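Local coordinates for protein computational Design of Enzyme (Synthetic construct, PDB 3TP4) that is a computationally designed enzyme on a glycoside hydrolase family 26-like scaffold, probably made to carry an activated serine-containing catalytic triad, at residues G26-G31 / I270-G275; F199-L204 / F213-G218; A262-I267 / S314-M319; M266-A271 / K276-T281. All coordinates share one frame; numbering follows the deposited sequence.

Contact 1 (G26-G31 / I270-G275)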
# COMPACT_ATOMS: atom_id res chain seq x y z
N GLY A 26 -14.45 7.47 8.51
CA GLY A 26 -15.18 8.26 9.49
C GLY A 26 -14.31 9.13 10.37
O GLY A 26 -14.76 10.19 10.83
N VAL A 27 -13.07 8.72 10.61
CA VAL A 27 -12.19 9.50 11.46
C VAL A 27 -11.63 10.74 10.75
O VAL A 27 -11.22 11.70 11.39
CB VAL A 27 -11.04 8.63 12.04
CG1 VAL A 27 -9.90 8.52 11.04
CG2 VAL A 27 -10.55 9.19 13.35
N ARG A 28 -11.64 10.72 9.42
CA ARG A 28 -11.02 11.80 8.66
C ARG A 28 -11.58 13.17 9.03
O ARG A 28 -12.78 13.41 8.94
CB ARG A 28 -11.16 11.53 7.15
CG ARG A 28 -10.45 10.22 6.75
CD ARG A 28 -10.74 9.82 5.32
NE ARG A 28 -10.35 10.89 4.40
CZ ARG A 28 -11.04 11.25 3.32
NH1 ARG A 28 -12.17 10.63 3.00
NH2 ARG A 28 -10.59 12.25 2.56
N GLY A 29 -10.69 14.06 9.48
CA GLY A 29 -11.09 15.38 9.92
C GLY A 29 -11.42 15.48 11.41
O GLY A 29 -11.48 16.57 11.95
N GLU A 30 -11.63 14.34 12.06
CA GLU A 30 -11.95 14.32 13.49
C GLU A 30 -10.69 14.11 14.33
O GLU A 30 -10.51 14.73 15.36
CB GLU A 30 -12.97 13.22 13.80
CG GLU A 30 -14.31 13.42 13.10
CD GLU A 30 -14.96 14.75 13.45
OE1 GLU A 30 -15.11 15.04 14.66
OE2 GLU A 30 -15.29 15.52 12.52
N GLY A 31 -9.83 13.22 13.86
CA GLY A 31 -8.55 12.98 14.49
C GLY A 31 -7.70 12.15 13.55
O GLY A 31 -8.22 11.49 12.65
N ILE A 270 -9.30 13.78 -3.71
CA ILE A 270 -9.42 12.63 -4.60
C ILE A 270 -10.15 11.48 -3.90
O ILE A 270 -11.05 10.86 -4.46
CB ILE A 270 -8.04 12.17 -5.11
CG1 ILE A 270 -7.41 13.27 -5.96
CG2 ILE A 270 -8.16 10.87 -5.90
CD1 ILE A 270 -5.95 13.04 -6.30
N ALA A 271 -9.75 11.22 -2.65
CA ALA A 271 -10.43 10.22 -1.84
C ALA A 271 -11.94 10.53 -1.77
O ALA A 271 -12.78 9.69 -2.07
CB ALA A 271 -9.80 10.15 -0.43
N ASP A 272 -12.27 11.75 -1.36
CA ASP A 272 -13.68 12.15 -1.24
C ASP A 272 -14.46 11.93 -2.53
O ASP A 272 -15.58 11.42 -2.51
CB ASP A 272 -13.81 13.60 -0.78
CG ASP A 272 -13.43 13.78 0.68
OD1 ASP A 272 -13.25 12.76 1.39
OD2 ASP A 272 -13.31 14.95 1.12
N GLU A 273 -13.86 12.30 -3.66
CA GLU A 273 -14.56 12.13 -4.94
C GLU A 273 -14.77 10.66 -5.27
O GLU A 273 -15.77 10.30 -5.90
CB GLU A 273 -13.79 12.83 -6.06
CG GLU A 273 -13.75 14.33 -5.87
CD GLU A 273 -12.66 14.99 -6.68
OE1 GLU A 273 -12.08 14.31 -7.56
OE2 GLU A 273 -12.37 16.18 -6.42
N LYS A 274 -13.86 9.80 -4.83
CA LYS A 274 -13.97 8.38 -5.17
C LYS A 274 -14.71 7.58 -4.10
O LYS A 274 -14.97 6.40 -4.29
CB LYS A 274 -12.58 7.77 -5.43
CG LYS A 274 -11.87 8.37 -6.67
CD LYS A 274 -10.44 7.85 -6.80
CE LYS A 274 -9.77 8.39 -8.07
NZ LYS A 274 -10.48 7.94 -9.30
N GLY A 275 -15.06 8.23 -3.00
CA GLY A 275 -15.67 7.54 -1.87
C GLY A 275 -14.67 6.63 -1.19
O GLY A 275 -15.02 5.57 -0.68

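Contact 2 (F199-L204 / F213-G218)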
# COMPACT_ATOMS: atom_id res chain seq x y z
N PHE A 199 -2.37 -7.46 -10.61
CA PHE A 199 -2.11 -8.88 -10.40
C PHE A 199 -1.96 -9.21 -8.93
O PHE A 199 -2.47 -10.21 -8.46
CB PHE A 199 -0.85 -9.34 -11.13
CG PHE A 199 -0.47 -10.76 -10.83
CD1 PHE A 199 -1.17 -11.81 -11.40
CD2 PHE A 199 0.58 -11.05 -9.96
CE1 PHE A 199 -0.83 -13.13 -11.13
CE2 PHE A 199 0.93 -12.36 -9.69
CZ PHE A 199 0.22 -13.40 -10.26
N THR A 200 -1.22 -8.38 -8.21
CA THR A 200 -1.01 -8.62 -6.79
C THR A 200 -2.35 -8.73 -6.06
O THR A 200 -2.57 -9.64 -5.23
CB THR A 200 -0.17 -7.50 -6.15
OG1 THR A 200 1.17 -7.55 -6.67
CG2 THR A 200 -0.12 -7.64 -4.63
N VAL A 201 -3.25 -7.80 -6.37
CA VAL A 201 -4.56 -7.77 -5.72
C VAL A 201 -5.37 -9.00 -6.12
O VAL A 201 -5.99 -9.65 -5.29
CB VAL A 201 -5.36 -6.52 -6.09
CG1 VAL A 201 -6.80 -6.69 -5.66
CG2 VAL A 201 -4.76 -5.28 -5.42
N GLU A 202 -5.35 -9.31 -7.41
CA GLU A 202 -6.13 -10.42 -7.94
C GLU A 202 -5.60 -11.77 -7.45
O GLU A 202 -6.37 -12.65 -7.04
CB GLU A 202 -6.17 -10.34 -9.48
CG GLU A 202 -7.06 -9.19 -9.95
CD GLU A 202 -6.73 -8.67 -11.34
OE1 GLU A 202 -5.73 -9.13 -11.94
OE2 GLU A 202 -7.49 -7.80 -11.83
N TYR A 203 -4.28 -11.94 -7.45
CA TYR A 203 -3.70 -13.18 -6.94
C TYR A 203 -4.08 -13.39 -5.47
O TYR A 203 -4.60 -14.44 -5.10
CB TYR A 203 -2.17 -13.22 -7.12
CG TYR A 203 -1.59 -14.58 -6.77
CD1 TYR A 203 -1.69 -15.64 -7.65
CD2 TYR A 203 -0.96 -14.80 -5.54
CE1 TYR A 203 -1.16 -16.89 -7.35
CE2 TYR A 203 -0.42 -16.05 -5.22
CZ TYR A 203 -0.54 -17.09 -6.14
OH TYR A 203 -0.03 -18.34 -5.87
N LEU A 204 -3.86 -12.38 -4.63
CA LEU A 204 -4.19 -12.50 -3.21
C LEU A 204 -5.69 -12.70 -2.98
O LEU A 204 -6.09 -13.60 -2.24
CB LEU A 204 -3.70 -11.28 -2.43
CG LEU A 204 -2.18 -11.15 -2.25
CD1 LEU A 204 -1.81 -9.78 -1.72
CD2 LEU A 204 -1.58 -12.25 -1.33
N PHE A 213 -7.65 -8.07 4.00
CA PHE A 213 -6.84 -6.96 3.52
C PHE A 213 -7.67 -5.76 3.04
O PHE A 213 -8.70 -5.90 2.37
CB PHE A 213 -5.93 -7.38 2.35
CG PHE A 213 -4.66 -8.07 2.76
CD1 PHE A 213 -4.39 -8.34 4.08
CD2 PHE A 213 -3.72 -8.43 1.80
CE1 PHE A 213 -3.21 -8.96 4.45
CE2 PHE A 213 -2.55 -9.05 2.16
CZ PHE A 213 -2.29 -9.32 3.49
N LEU A 214 -7.18 -4.57 3.40
CA LEU A 214 -7.53 -3.33 2.73
C LEU A 214 -6.28 -2.96 1.94
O LEU A 214 -5.16 -3.22 2.39
CB LEU A 214 -7.87 -2.23 3.74
CG LEU A 214 -9.09 -2.51 4.61
CD1 LEU A 214 -9.35 -1.38 5.62
CD2 LEU A 214 -10.35 -2.75 3.74
N TYR A 215 -6.45 -2.38 0.76
CA TYR A 215 -5.32 -2.18 -0.15
C TYR A 215 -4.91 -0.72 -0.22
O TYR A 215 -5.70 0.13 -0.59
CB TYR A 215 -5.63 -2.76 -1.53
CG TYR A 215 -5.68 -4.27 -1.51
CD1 TYR A 215 -6.88 -4.94 -1.29
CD2 TYR A 215 -4.52 -5.01 -1.66
CE1 TYR A 215 -6.93 -6.32 -1.25
CE2 TYR A 215 -4.56 -6.40 -1.62
CZ TYR A 215 -5.76 -7.04 -1.42
OH TYR A 215 -5.79 -8.41 -1.37
N ALA A 216 -3.66 -0.45 0.15
CA ALA A 216 -3.15 0.91 0.14
C ALA A 216 -2.18 1.14 -1.01
O ALA A 216 -1.45 0.23 -1.42
CB ALA A 216 -2.48 1.24 1.49
N TRP A 217 -2.18 2.36 -1.53
CA TRP A 217 -1.27 2.80 -2.58
C TRP A 217 -0.92 4.25 -2.31
O TRP A 217 -1.80 5.08 -2.15
CB TRP A 217 -1.94 2.69 -3.95
CG TRP A 217 -1.27 3.50 -5.05
CD1 TRP A 217 -0.21 3.10 -5.84
CD2 TRP A 217 -1.64 4.81 -5.50
NE1 TRP A 217 0.09 4.11 -6.76
CE2 TRP A 217 -0.77 5.16 -6.56
CE3 TRP A 217 -2.62 5.74 -5.10
CZ2 TRP A 217 -0.85 6.39 -7.22
CZ3 TRP A 217 -2.70 6.95 -5.75
CH2 TRP A 217 -1.82 7.26 -6.81
N GLY A 218 0.37 4.55 -2.26
CA GLY A 218 0.83 5.94 -2.18
C GLY A 218 2.03 6.08 -3.10
O GLY A 218 2.97 5.30 -3.00

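Contact 3 (A262-I267 / S314-M319)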
# COMPACT_ATOMS: atom_id res chain seq x y z
N ALA A 262 -0.86 21.44 0.47
CA ALA A 262 -1.44 21.29 -0.87
C ALA A 262 -1.63 19.82 -1.26
O ALA A 262 -2.68 19.43 -1.79
CB ALA A 262 -0.58 22.02 -1.91
N ASP A 263 -0.61 19.00 -1.02
CA ASP A 263 -0.71 17.57 -1.30
C ASP A 263 -1.73 16.86 -0.41
O ASP A 263 -2.47 16.00 -0.87
CB ASP A 263 0.65 16.88 -1.14
CG ASP A 263 1.58 17.12 -2.33
OD1 ASP A 263 1.12 17.69 -3.34
OD2 ASP A 263 2.76 16.73 -2.24
N LEU A 264 -1.75 17.21 0.87
CA LEU A 264 -2.72 16.58 1.77
C LEU A 264 -4.15 16.95 1.38
O LEU A 264 -5.06 16.12 1.46
CB LEU A 264 -2.41 16.89 3.25
CG LEU A 264 -1.18 16.18 3.84
CD1 LEU A 264 -0.83 16.68 5.24
CD2 LEU A 264 -1.37 14.66 3.87
N ARG A 265 -4.35 18.20 0.95
CA ARG A 265 -5.67 18.60 0.46
C ARG A 265 -6.02 17.77 -0.75
O ARG A 265 -7.13 17.26 -0.87
CB ARG A 265 -5.69 20.07 0.06
CG ARG A 265 -5.73 21.06 1.21
CD ARG A 265 -5.78 22.50 0.68
NE ARG A 265 -6.97 22.73 -0.14
CZ ARG A 265 -8.10 23.26 0.32
NH1 ARG A 265 -8.19 23.61 1.59
NH2 ARG A 265 -9.13 23.45 -0.49
N MSE A 266 -5.06 17.66 -1.66
CA MSE A 266 -5.29 16.94 -2.90
C MSE A 266 -5.71 15.50 -2.67
O MSE A 266 -6.70 15.04 -3.25
CB MSE A 266 -4.03 16.97 -3.75
CG MSE A 266 -4.15 16.15 -5.01
SE MSE A 266 -2.41 16.03 -5.87
CE MSE A 266 -1.42 14.95 -4.55
N ILE A 267 -4.97 14.76 -1.85
CA ILE A 267 -5.33 13.37 -1.66
C ILE A 267 -6.70 13.20 -0.99
O ILE A 267 -7.43 12.27 -1.30
CB ILE A 267 -4.24 12.53 -0.95
CG1 ILE A 267 -4.10 12.90 0.52
CG2 ILE A 267 -2.89 12.66 -1.69
CD1 ILE A 267 -3.18 11.92 1.27
N SER A 314 -6.79 18.25 6.67
CA SER A 314 -6.99 17.48 7.91
C SER A 314 -7.84 16.22 7.68
O SER A 314 -7.92 15.35 8.55
CB SER A 314 -7.63 18.37 8.99
OG SER A 314 -8.93 18.74 8.59
N ARG A 315 -8.45 16.12 6.50
CA ARG A 315 -9.26 14.92 6.15
C ARG A 315 -8.39 13.72 5.75
O ARG A 315 -8.54 13.14 4.67
CB ARG A 315 -10.35 15.24 5.12
CG ARG A 315 -11.46 16.14 5.72
CD ARG A 315 -12.56 16.47 4.69
NE ARG A 315 -13.11 15.25 4.11
CZ ARG A 315 -13.79 14.34 4.79
NH1 ARG A 315 -14.05 14.51 6.08
NH2 ARG A 315 -14.22 13.25 4.16
N ASN A 316 -7.50 13.35 6.66
CA ASN A 316 -6.59 12.24 6.46
C ASN A 316 -6.51 11.33 7.69
O ASN A 316 -6.38 11.80 8.81
CB ASN A 316 -5.22 12.77 6.03
CG ASN A 316 -5.20 13.11 4.56
OD1 ASN A 316 -5.32 12.22 3.73
ND2 ASN A 316 -5.12 14.40 4.23
N ALA A 317 -6.61 10.03 7.46
CA ALA A 317 -6.95 9.07 8.51
C ALA A 317 -5.81 8.73 9.47
O ALA A 317 -6.06 8.50 10.65
CB ALA A 317 -7.51 7.81 7.90
N TYR A 318 -4.59 8.65 8.96
CA TYR A 318 -3.44 8.33 9.80
C TYR A 318 -2.14 8.89 9.23
O TYR A 318 -2.10 9.36 8.08
CB TYR A 318 -3.32 6.81 10.05
CG TYR A 318 -3.15 5.93 8.82
CD1 TYR A 318 -4.26 5.36 8.19
CD2 TYR A 318 -1.88 5.62 8.32
CE1 TYR A 318 -4.12 4.53 7.08
CE2 TYR A 318 -1.73 4.78 7.19
CZ TYR A 318 -2.85 4.24 6.59
OH TYR A 318 -2.73 3.42 5.48
N MSE A 319 -1.10 8.87 10.04
CA MSE A 319 0.23 9.30 9.61
C MSE A 319 1.27 8.49 10.37
O MSE A 319 1.33 8.53 11.60
CB MSE A 319 0.41 10.79 9.90
CG MSE A 319 0.25 11.15 11.36
SE MSE A 319 0.05 13.08 11.59
CE MSE A 319 1.78 13.68 10.91

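Contact 4 (M266-A271 / K276-T281)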
# COMPACT_ATOMS: atom_id res chain seq x y z
N MSE A 266 -5.06 17.66 -1.66
CA MSE A 266 -5.29 16.94 -2.90
C MSE A 266 -5.71 15.50 -2.67
O MSE A 266 -6.70 15.04 -3.25
CB MSE A 266 -4.03 16.97 -3.75
CG MSE A 266 -4.15 16.15 -5.01
SE MSE A 266 -2.41 16.03 -5.87
CE MSE A 266 -1.42 14.95 -4.55
N ILE A 267 -4.97 14.76 -1.85
CA ILE A 267 -5.33 13.37 -1.66
C ILE A 267 -6.70 13.20 -0.99
O ILE A 267 -7.43 12.27 -1.30
CB ILE A 267 -4.24 12.53 -0.95
CG1 ILE A 267 -4.10 12.90 0.52
CG2 ILE A 267 -2.89 12.66 -1.69
CD1 ILE A 267 -3.18 11.92 1.27
N ALA A 268 -7.03 14.09 -0.05
CA ALA A 268 -8.33 14.06 0.62
C ALA A 268 -9.44 14.32 -0.40
O ALA A 268 -10.50 13.70 -0.35
CB ALA A 268 -8.38 15.11 1.72
N GLU A 269 -9.18 15.24 -1.33
CA GLU A 269 -10.16 15.60 -2.35
C GLU A 269 -10.39 14.43 -3.29
O GLU A 269 -11.53 14.10 -3.62
CB GLU A 269 -9.69 16.81 -3.14
CG GLU A 269 -9.87 18.14 -2.42
CD GLU A 269 -9.22 19.30 -3.15
OE1 GLU A 269 -8.66 19.09 -4.25
OE2 GLU A 269 -9.24 20.42 -2.61
N ILE A 270 -9.30 13.78 -3.71
CA ILE A 270 -9.42 12.63 -4.60
C ILE A 270 -10.15 11.48 -3.90
O ILE A 270 -11.05 10.86 -4.46
CB ILE A 270 -8.04 12.17 -5.11
CG1 ILE A 270 -7.41 13.27 -5.96
CG2 ILE A 270 -8.16 10.87 -5.90
CD1 ILE A 270 -5.95 13.04 -6.30
N ALA A 271 -9.75 11.22 -2.65
CA ALA A 271 -10.43 10.22 -1.84
C ALA A 271 -11.94 10.53 -1.77
O ALA A 271 -12.78 9.69 -2.07
CB ALA A 271 -9.80 10.15 -0.43
N LYS A 276 -13.40 7.03 -1.21
CA LYS A 276 -12.33 6.23 -0.63
C LYS A 276 -11.75 6.91 0.60
O LYS A 276 -12.21 7.97 1.02
CB LYS A 276 -11.23 5.98 -1.67
CG LYS A 276 -11.69 5.11 -2.86
CD LYS A 276 -10.55 4.82 -3.83
CE LYS A 276 -11.05 4.01 -5.05
NZ LYS A 276 -11.74 2.77 -4.60
N VAL A 277 -10.73 6.28 1.19
CA VAL A 277 -10.02 6.83 2.34
C VAL A 277 -8.67 7.38 1.89
O VAL A 277 -8.00 6.77 1.07
CB VAL A 277 -9.77 5.73 3.39
CG1 VAL A 277 -8.73 6.19 4.43
CG2 VAL A 277 -11.08 5.31 4.05
N SER A 278 -8.29 8.54 2.41
CA SER A 278 -6.93 9.03 2.20
C SER A 278 -6.19 9.04 3.53
O SER A 278 -6.81 9.19 4.60
CB SER A 278 -6.93 10.43 1.61
OG SER A 278 -7.61 11.34 2.47
N ALA A 279 -4.87 8.88 3.48
CA ALA A 279 -4.06 8.87 4.70
C ALA A 279 -2.68 9.43 4.39
O ALA A 279 -2.20 9.31 3.27
CB ALA A 279 -3.94 7.46 5.25
N PHE A 280 -2.06 10.07 5.38
CA PHE A 280 -0.69 10.57 5.26
C PHE A 280 0.25 9.38 5.57
O PHE A 280 0.85 9.30 6.64
CB PHE A 280 -0.50 11.72 6.27
CG PHE A 280 0.80 12.51 6.10
CD1 PHE A 280 1.75 12.16 5.15
CD2 PHE A 280 1.06 13.59 6.94
CE1 PHE A 280 2.95 12.89 5.02
CE2 PHE A 280 2.25 14.33 6.83
CZ PHE A 280 3.19 13.99 5.88
N THR A 281 0.35 8.46 4.62
CA THR A 281 0.93 7.14 4.90
C THR A 281 2.31 7.17 5.52
O THR A 281 2.62 6.37 6.39
CB THR A 281 0.92 6.21 3.65
OG1 THR A 281 1.31 6.94 2.48
CG2 THR A 281 -0.48 5.62 3.45

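Contact 1 (G26-G31 / I270-G275)
Arg28 reaches from the turn after helix 15-27 to the last turn of helix 254-274, where Asp272 and Ala271 receive its guanidinium group. The ionic part is a salt bridge in which both terminal nitrogens close on one oxygen: Arg28 NH1 lies 2.9 Å from Asp272 OD1 and Arg28 NH2 lies 3.0 Å from the same Asp272 OD1. The two side chains come from opposite directions, and the guanidinium and carboxylate planes are turned 50° apart. NH1 meets OD1 nearly end-on, whereas NH2 comes from above the carboxylate plane. Both hydrogen bonds are well bent, with N-H...O angles near 130°, as expected when one oxygen is shared between two donors. A kink at chi3 breaks the otherwise extended arginine chain and turns its end to the acid.

The apolar part is small: Ala271 CB sits over one guanidinium face, 3.7 Å from Arg28 NH2. Charge is shared more widely, since Arg28 NH1 also pairs with Asp25 and Asp272 OD1 with Arg315, a network that probably helps to balance the buried cation.

Helix 254-274 then ends at Gly275 in a Schellman motif. On its way the arginine touches Ala317 in the loop before strand 318-321 and Ser278 of strand 277-278, while Ala271 also packs on Leu243 of strand 242-249.

Contact 2 (F199-L204 / F213-G218)
Val201 and Leu204 of helix 190-207 pack on Tyr215 and Phe213 of strand 213-217, the helix-on-strand layering of a TIM barrel, the fold of the glycoside hydrolase family 26 clan. The helix segment runs antiparallel to the strand, 173° between directions, with the two axes 11.0 Å apart at closest.

The tight part is on the face of the tyrosine ring. Val201 CG2 sits over it in a CH-pi contact, 4.1 Å from the centroid of the Tyr215 ring and displaced toward its CD2 side, with 3.8 Å between Val201 CG2 and Tyr215 CD2. A chi1 of 167° puts CG2 anti to the carbonyl carbon, and this is the branch that lies over the ring.

One helical turn on, the fit is looser. Leu204 CD1 stands at the edges of both rings, 4.4 Å separating Leu204 CD1 from Tyr215 CE2 and 4.0 Å separating it from Phe213 CE2, and no hydrogen bond crosses between the two segments. The phenol is thus touched over a face by one residue and along its rim by the other. This looser side is not open to water: all four touching residues are buried, and Phe213 continues into a ring stack with Phe170 and onto Ile151 and Ala155 of helix 141-157.

At the end of the ring, Tyr215 OH rests 3.7 Å from the methylene carbon Leu204 CB.

Contact 3 (A262-I267 / S314-M319)
The carboxamide of Asn316 is the flat group here, set against Leu264 and Ile267 of helix 254-274. Over one of its faces, toward the nitrogen end, stands Leu264 CD2, 3.8 Å from Asn316 ND2. In the amide plane ND2 donates to the helix backbone, Asn316 ND2 lying 3.3 Å from Leu264 O with an N-H...O angle of 157°. The bond is fairly straight at the donor, but the nitrogen stands above the carbonyl plane, 40° out of it.

Ile267 crosses the amide at about a right angle and brings its terminal methyl past the oxygen end, displaced to the same side as Leu264 CD2, with Ile267 CD1 3.3 Å from Asn316 OD1. Its chi1 of 71° tucks CG1 between the backbone N and the carbonyl carbon, carrying CD1 toward the asparagine.

Both polar ends have further partners: OD1 accepts from Ser278 OG, and ND2 also donates to Ala313 O. Bonds at both ends fix the rotation of this buried amide.

Asn316 therefore ties the loop leading into strand 318-321 to the flank of helix 254-274. Beneath the helix Leu264 and Ile267 rest on Leu245 of strand 242-249, and Ala317 joins the chain to strands 32-37 and 277-278 through backbone bonds.

Contact 4 (M266-A271 / K276-T281)
Ala271 and Ser278 bury the most surface here, and they meet directly: Ala271 CB is 3.5 Å from Ser278 CB, a close fit that lets the strand pass right beneath the last turns of the helix. The alanine methyl also covers the backbone of the strand, reaching Val277 C at 3.8 Å. At its other end Ala271 O accepts from the returning chain, with Lys276 N 2.9 Å away in a bond nearly straight at the hydrogen (168°), though the nitrogen stands above the carbonyl plane. This is the 6→1 bond of the Schellman motif that ends the helix at Gly275.

Ser278 rests on the helix backbone. Its CB lies 3.5 Å from Ile267 O, and the hydroxyl, Ser278 OG, is 3.4 Å from Ala268 CA. A chi1 of 59° puts OG between its own backbone N and carbonyl carbon, facing Ala268 CA; its hydrogen-bond partner is OD1 of Asn316, in the loop before strand 318-321.

Ile267 is the third large contributor. It lays CG1 against the serine methylene and extends onto the next residue, Ile267 CD1 lying 3.4 Å from Ala279 O, while CB of Ala279 points away from the helix. Lys276, for its part, turns its ammonium end away to Val240 O and Asp237 O.

The arrangement is the return half of a beta-alpha-beta crossover, strand 242-249, helix 254-274 and strand 277-278, the repeating unit of a TIM barrel.

Contacts 1, 3 and 4 form one cluster along helix 254-274, their centres 5 to 8 Å apart. Contact 4 is the local return from helix to strand; contact 3 reaches forward to the approach to strand 318-321, and contact 1 reaches back to the end of helix 15-27. Contacts 1 and 3 cross along the chain and meet through Arg315, so early and late parts of the barrel are tied to the same helix. Contact 2 stands apart, 17 to 21 Å from the others between centres; it falls between the segments of contact 1 and before contacts 3 and 4. It shares the barrel sheet with both, packing another helix onto strand 213-217.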